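Local coordinates for CHAD domain protein (Streptomyces chartreusis, PDB 6RN5) that probably binds polyphosphate through its all-helical CHAD domain and also binds copper ions, at residues E110-A115 against G345-D350; D180-L185 against A328-T333. One frame throughout, in Å; residues are numbered along the deposited sequence.

Contact 1 joins helix 82-120 to helix 338-366. Contact 2 joins helix 170-198 to the C-terminal part of helix 305-331 and the residues after it. The two share no helix, but their centres are about 12 Å apart and they touch. L112 CD1 of contact 1 meets L183 CD1 of contact 2 at 3.9 Å, and H348 packs on A328. Contact 1 is buried and mainly apolar, with L347 at its centre, against L112 and A115. Contact 2 is only partly buried, and a polar chain through a glutamine and a threonine carries it. Both contacts also reach the second subunit. The copper ligand H348 lies on 345-350.

Contact 1 (E110-A115 against G345-D350); sequences ERLLNA and GVLHAD. With CU (copper (II) ion), chain B.
L347 projects from helix 338-366 onto L112 and A115 of helix 82-120. Its CB leads out toward the other helix, with CG anti to the backbone N (chi1 -176°). L347 CG meets L112 CD2 at 3.8 Å. L347 CD1 presses on A115 CB at 3.6 Å and also reaches L112 CD2. L347 CD2 lies 3.9 Å from L112 CD2, which thus touches CG and both branches. The two leucine side chains cross at about a right angle. An alanine here would remove CG and both methyls, and L112 CD2 and A115 CB would probably lose their apolar contact across these two segments, leaving a gap. D350 follows one turn later. D350 OD2 stands 3.7 Å from A115 CB, and R118 takes the carboxylate in a salt bridge. R111 NH1 adds a hydrogen bond to Q351 OE1. The axes of 110-115 and 345-350 approach to 10.7 Å, with an angle of 111° between their N-to-C directions. H348 points away from helix 82-120, and H348 NE2 binds the copper ion at 2.0 Å. H262 and H271 are the other histidines of this site. This is helix-helix packing within an all-helical CHAD-family protein, with a histidine copper site on the side of helix 338-366 turned away from helix 82-120.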
loop_
_atom_site.group_PDB
_atom_site.type_symbol
_atom_site.label_atom_id
_atom_site.label_comp_id
_atom_site.label_asym_id
_atom_site.label_seq_id
_atom_site.Cartn_x
_atom_site.Cartn_y
_atom_site.Cartn_z
ATOM N N GLU A 110 -17.026 5.531 -10.121
ATOM C CA GLU A 110 -16.901 4.093 -10.333
ATOM C C GLU A 110 -15.565 3.500 -9.864
ATOM O O GLU A 110 -15.527 2.475 -9.165
ATOM C CB GLU A 110 -17.090 3.799 -11.796
ATOM C CG GLU A 110 -16.843 2.345 -12.094
ATOM C CD GLU A 110 -17.782 1.811 -13.138
ATOM O OE1 GLU A 110 -18.070 2.570 -14.108
ATOM O OE2 GLU A 110 -18.207 0.632 -12.970
ATOM N N ARG A 111 -14.470 4.142 -10.248
ATOM C CA ARG A 111 -13.160 3.702 -9.844
ATOM C C ARG A 111 -13.096 3.677 -8.322
ATOM O O ARG A 111 -12.607 2.712 -7.719
ATOM C CB ARG A 111 -12.100 4.658 -10.428
ATOM C CG ARG A 111 -10.744 4.611 -9.763
ATOM C CD ARG A 111 -9.733 5.546 -10.441
ATOM N NE ARG A 111 -9.169 4.901 -11.619
ATOM C CZ ARG A 111 -8.120 4.087 -11.628
ATOM N NH1 ARG A 111 -7.391 3.844 -10.535
ATOM N NH2 ARG A 111 -7.748 3.579 -12.782
ATOM N N LEU A 112 -13.610 4.721 -7.674
ATOM C CA LEU A 112 -13.515 4.770 -6.224
ATOM C C LEU A 112 -14.429 3.748 -5.531
ATOM O O LEU A 112 -14.029 3.089 -4.550
ATOM C CB LEU A 112 -13.779 6.185 -5.719
ATOM C CG LEU A 112 -12.671 7.210 -6.043
ATOM C CD1 LEU A 112 -13.134 8.652 -5.890
ATOM C CD2 LEU A 112 -11.408 7.029 -5.221
ATOM N N LEU A 113 -15.648 3.602 -6.015
ATOM C CA LEU A 113 -16.523 2.547 -5.435
ATOM C C LEU A 113 -15.969 1.138 -5.619
ATOM O O LEU A 113 -15.957 0.363 -4.671
ATOM C CB LEU A 113 -17.956 2.628 -5.953
ATOM C CG LEU A 113 -18.616 3.966 -5.552
ATOM C CD1 LEU A 113 -20.011 4.118 -6.161
ATOM C CD2 LEU A 113 -18.735 4.149 -4.038
ATOM N N ASN A 114 -15.450 0.830 -6.795
ATOM C CA ASN A 114 -14.741 -0.435 -7.002
ATOM C C ASN A 114 -13.612 -0.606 -5.983
ATOM O O ASN A 114 -13.530 -1.634 -5.351
ATOM C CB ASN A 114 -14.178 -0.541 -8.423
ATOM C CG ASN A 114 -15.257 -0.773 -9.456
ATOM O OD1 ASN A 114 -16.318 -1.333 -9.157
ATOM N ND2 ASN A 114 -15.016 -0.314 -10.653
ATOM N N ALA A 115 -12.781 0.423 -5.799
ATOM C CA ALA A 115 -11.632 0.289 -4.934
ATOM C C ALA A 115 -12.044 0.037 -3.486
ATOM O O ALA A 115 -11.454 -0.799 -2.825
ATOM C CB ALA A 115 -10.719 1.495 -5.061
ATOM N N GLY A 345 -8.636 7.688 4.001
ATOM C CA GLY A 345 -7.159 7.570 4.069
ATOM C C GLY A 345 -6.582 6.349 3.343
ATOM O O GLY A 345 -5.576 6.449 2.635
ATOM N N VAL A 346 -7.246 5.205 3.518
ATOM C CA VAL A 346 -6.854 3.969 2.894
ATOM C C VAL A 346 -7.017 4.072 1.383
ATOM O O VAL A 346 -6.152 3.669 0.598
ATOM C CB VAL A 346 -7.735 2.798 3.406
ATOM C CG1 VAL A 346 -7.388 1.507 2.716
ATOM C CG2 VAL A 346 -7.525 2.584 4.900
ATOM N N LEU A 347 -8.158 4.616 0.989
ATOM C CA LEU A 347 -8.496 4.786 -0.418
ATOM C C LEU A 347 -7.563 5.744 -1.171
ATOM O O LEU A 347 -7.196 5.498 -2.294
ATOM C CB LEU A 347 -9.925 5.268 -0.490
ATOM C CG LEU A 347 -10.577 5.443 -1.822
ATOM C CD1 LEU A 347 -10.545 4.122 -2.575
ATOM C CD2 LEU A 347 -12.001 5.899 -1.528
ATOM N N HIS A 348 -7.197 6.847 -0.550
ATOM C CA HIS A 348 -6.169 7.716 -1.108
ATOM C C HIS A 348 -4.861 6.983 -1.290
ATOM O O HIS A 348 -4.224 7.121 -2.330
ATOM C CB HIS A 348 -5.961 8.949 -0.222
ATOM C CG HIS A 348 -4.771 9.778 -0.605
ATOM N ND1 HIS A 348 -3.519 9.567 -0.067
ATOM C CD2 HIS A 348 -4.641 10.809 -1.482
ATOM C CE1 HIS A 348 -2.673 10.451 -0.590
ATOM N NE2 HIS A 348 -3.332 11.206 -1.460
ATOM N N ALA A 349 -4.468 6.184 -0.302
ATOM C CA ALA A 349 -3.226 5.452 -0.363
ATOM C C ALA A 349 -3.256 4.403 -1.476
ATOM O O ALA A 349 -2.317 4.294 -2.298
ATOM C CB ALA A 349 -2.954 4.784 0.988
ATOM N N ASP A 350 -4.345 3.645 -1.512
ATOM C CA ASP A 350 -4.587 2.725 -2.594
ATOM C C ASP A 350 -4.404 3.351 -3.984
ATOM O O ASP A 350 -3.717 2.792 -4.859
ATOM C CB ASP A 350 -6.031 2.179 -2.492
ATOM C CG ASP A 350 -6.305 1.141 -3.537
ATOM O OD1 ASP A 350 -5.748 0.037 -3.375
ATOM O OD2 ASP A 350 -7.046 1.430 -4.503
HETATM CU CU CU B . -2.416 12.898 -2.139
#

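Contact 2 (D180-L185 against A328-T333)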
loop_
_atom_site.group_PDB
_atom_site.type_symbol
_atom_site.label_atom_id
_atom_site.label_comp_id
_atom_site.label_asym_id
_atom_site.label_seq_id
_atom_site.Cartn_x
_atom_site.Cartn_y
_atom_site.Cartn_z
ATOM N N ASP A 180 -20.284 9.086 -3.515
ATOM C CA ASP A 180 -21.415 9.014 -4.417
ATOM C C ASP A 180 -22.205 10.341 -4.458
ATOM O O ASP A 180 -22.503 10.863 -5.529
ATOM C CB ASP A 180 -22.306 7.852 -3.984
ATOM C CG ASP A 180 -23.444 7.578 -4.944
ATOM O OD1 ASP A 180 -23.672 8.314 -5.899
ATOM O OD2 ASP A 180 -24.136 6.599 -4.727
ATOM N N ARG A 181 -22.509 10.903 -3.286
ATOM C CA ARG A 181 -23.162 12.198 -3.214
ATOM C C ARG A 181 -22.325 13.295 -3.855
ATOM O O ARG A 181 -22.801 14.004 -4.727
ATOM C CB ARG A 181 -23.498 12.578 -1.750
ATOM C CG ARG A 181 -24.236 13.908 -1.600
ATOM C CD ARG A 181 -24.594 14.275 -0.149
ATOM N NE ARG A 181 -24.349 15.715 0.093
ATOM C CZ ARG A 181 -25.209 16.736 -0.116
ATOM N NH1 ARG A 181 -26.454 16.517 -0.562
ATOM N NH2 ARG A 181 -24.811 18.007 0.138
ATOM N N GLN A 182 -21.081 13.436 -3.436
ATOM C CA GLN A 182 -20.236 14.509 -3.933
ATOM C C GLN A 182 -19.940 14.474 -5.440
ATOM O O GLN A 182 -20.047 15.463 -6.137
ATOM C CB GLN A 182 -18.947 14.557 -3.134
ATOM C CG GLN A 182 -19.165 15.079 -1.703
ATOM C CD GLN A 182 -17.850 15.212 -0.940
ATOM O OE1 GLN A 182 -16.754 14.836 -1.454
ATOM N NE2 GLN A 182 -17.935 15.741 0.292
ATOM N N LEU A 183 -19.565 13.314 -5.921
ATOM C CA LEU A 183 -19.260 13.146 -7.331
ATOM C C LEU A 183 -20.494 13.150 -8.212
ATOM O O LEU A 183 -20.419 13.545 -9.365
ATOM C CB LEU A 183 -18.419 11.893 -7.522
ATOM C CG LEU A 183 -16.992 12.096 -6.947
ATOM C CD1 LEU A 183 -16.258 10.771 -6.790
ATOM C CD2 LEU A 183 -16.161 13.014 -7.854
ATOM N N THR A 184 -21.630 12.763 -7.679
ATOM C CA THR A 184 -22.876 12.866 -8.414
ATOM C C THR A 184 -23.306 14.297 -8.602
ATOM O O THR A 184 -23.723 14.691 -9.683
ATOM C CB THR A 184 -24.003 12.122 -7.708
ATOM O OG1 THR A 184 -23.672 10.736 -7.712
ATOM C CG2 THR A 184 -25.334 12.285 -8.479
ATOM N N LEU A 185 -23.222 15.084 -7.541
ATOM C CA LEU A 185 -23.424 16.509 -7.682
ATOM C C LEU A 185 -22.512 17.105 -8.727
ATOM O O LEU A 185 -22.969 17.923 -9.541
ATOM C CB LEU A 185 -23.256 17.260 -6.342
ATOM C CG LEU A 185 -24.378 16.952 -5.348
ATOM C CD1 LEU A 185 -24.003 17.462 -3.954
ATOM C CD2 LEU A 185 -25.711 17.511 -5.841
ATOM N N ALA A 328 -8.847 12.398 -0.802
ATOM C CA ALA A 328 -8.244 13.306 0.171
ATOM C C ALA A 328 -9.195 14.475 0.457
ATOM O O ALA A 328 -9.487 14.791 1.617
ATOM C CB ALA A 328 -6.853 13.805 -0.287
ATOM N N GLN A 329 -9.710 15.080 -0.601
ATOM C CA GLN A 329 -10.571 16.201 -0.474
ATOM C C GLN A 329 -11.868 15.819 0.252
ATOM O O GLN A 329 -12.326 16.551 1.090
ATOM C CB GLN A 329 -10.840 16.836 -1.860
ATOM C CG GLN A 329 -11.616 18.178 -1.795
ATOM C CD GLN A 329 -10.906 19.289 -0.990
ATOM O OE1 GLN A 329 -9.705 19.522 -1.143
ATOM N NE2 GLN A 329 -11.652 19.956 -0.116
ATOM N N ALA A 330 -12.437 14.669 -0.040
ATOM C CA ALA A 330 -13.596 14.232 0.678
ATOM C C ALA A 330 -13.340 14.075 2.197
ATOM O O ALA A 330 -14.214 14.300 3.004
ATOM C CB ALA A 330 -14.085 12.894 0.100
ATOM N N ALA A 331 -12.144 13.686 2.564
ATOM C CA ALA A 331 -11.765 13.554 3.964
ATOM C C ALA A 331 -11.747 14.884 4.719
ATOM O O ALA A 331 -11.778 14.878 5.941
ATOM C CB ALA A 331 -10.384 12.900 4.058
ATOM N N ARG A 332 -11.725 16.003 3.987
ATOM C CA ARG A 332 -11.840 17.309 4.614
ATOM C C ARG A 332 -13.281 17.816 4.728
ATOM O O ARG A 332 -13.492 18.899 5.197
ATOM C CB ARG A 332 -11.067 18.330 3.824
ATOM C CG ARG A 332 -9.679 17.902 3.451
ATOM C CD ARG A 332 -8.883 19.081 2.904
ATOM N NE ARG A 332 -7.936 19.571 3.918
ATOM C CZ ARG A 332 -8.145 20.581 4.769
ATOM N NH1 ARG A 332 -7.204 20.893 5.655
ATOM N NH2 ARG A 332 -9.273 21.296 4.747
ATOM N N THR A 333 -14.266 17.058 4.274
ATOM C CA THR A 333 -15.650 17.456 4.393
ATOM C C THR A 333 -15.993 17.616 5.890
ATOM O O THR A 333 -15.639 16.751 6.687
ATOM C CB THR A 333 -16.546 16.350 3.836
ATOM O OG1 THR A 333 -16.167 16.088 2.492
ATOM C CG2 THR A 333 -18.042 16.713 3.890
#
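Q182 lays its amide against A330 and T333, reaching across from helix 170-198. CG sits beside the backbone N (chi1 -71°), and the chain runs extended from there. This length lets the amide bridge backbones whose nearest CA atoms, those of Q182 and A330, are 8.1 Å apart. Q182 NE2 gives a hydrogen bond to T333 OG1 at 2.8 Å, with an N-H...O angle of 154°. The hydroxyl oxygen lies almost in the amide plane. The glutamine and threonine side chains approach from opposite directions. The other arm of the amide, Q182 OE1, rests 3.6 Å from A330 CB. T333 CG2 adds a looser contact, 3.7 Å from Q182 NE2. T333 OG1 is also a donor, to A330 O at 2.7 Å. The hydroxyl therefore accepts from one helix and donates to the other, which fixes its rotation. Here helix 305-331 runs into the turn before helix 338-366, within the all-helical CHAD fold. T333 N also bonds to A330 O, at 3.0 Å, so two donors from one residue grip this carbonyl, both from the same face of its plane. R332 N bonds to Q329 O in the same three-residue step. L344 of helix 338-366 packs on A330 and A331. Y342 of the second subunit packs on A328 and A331.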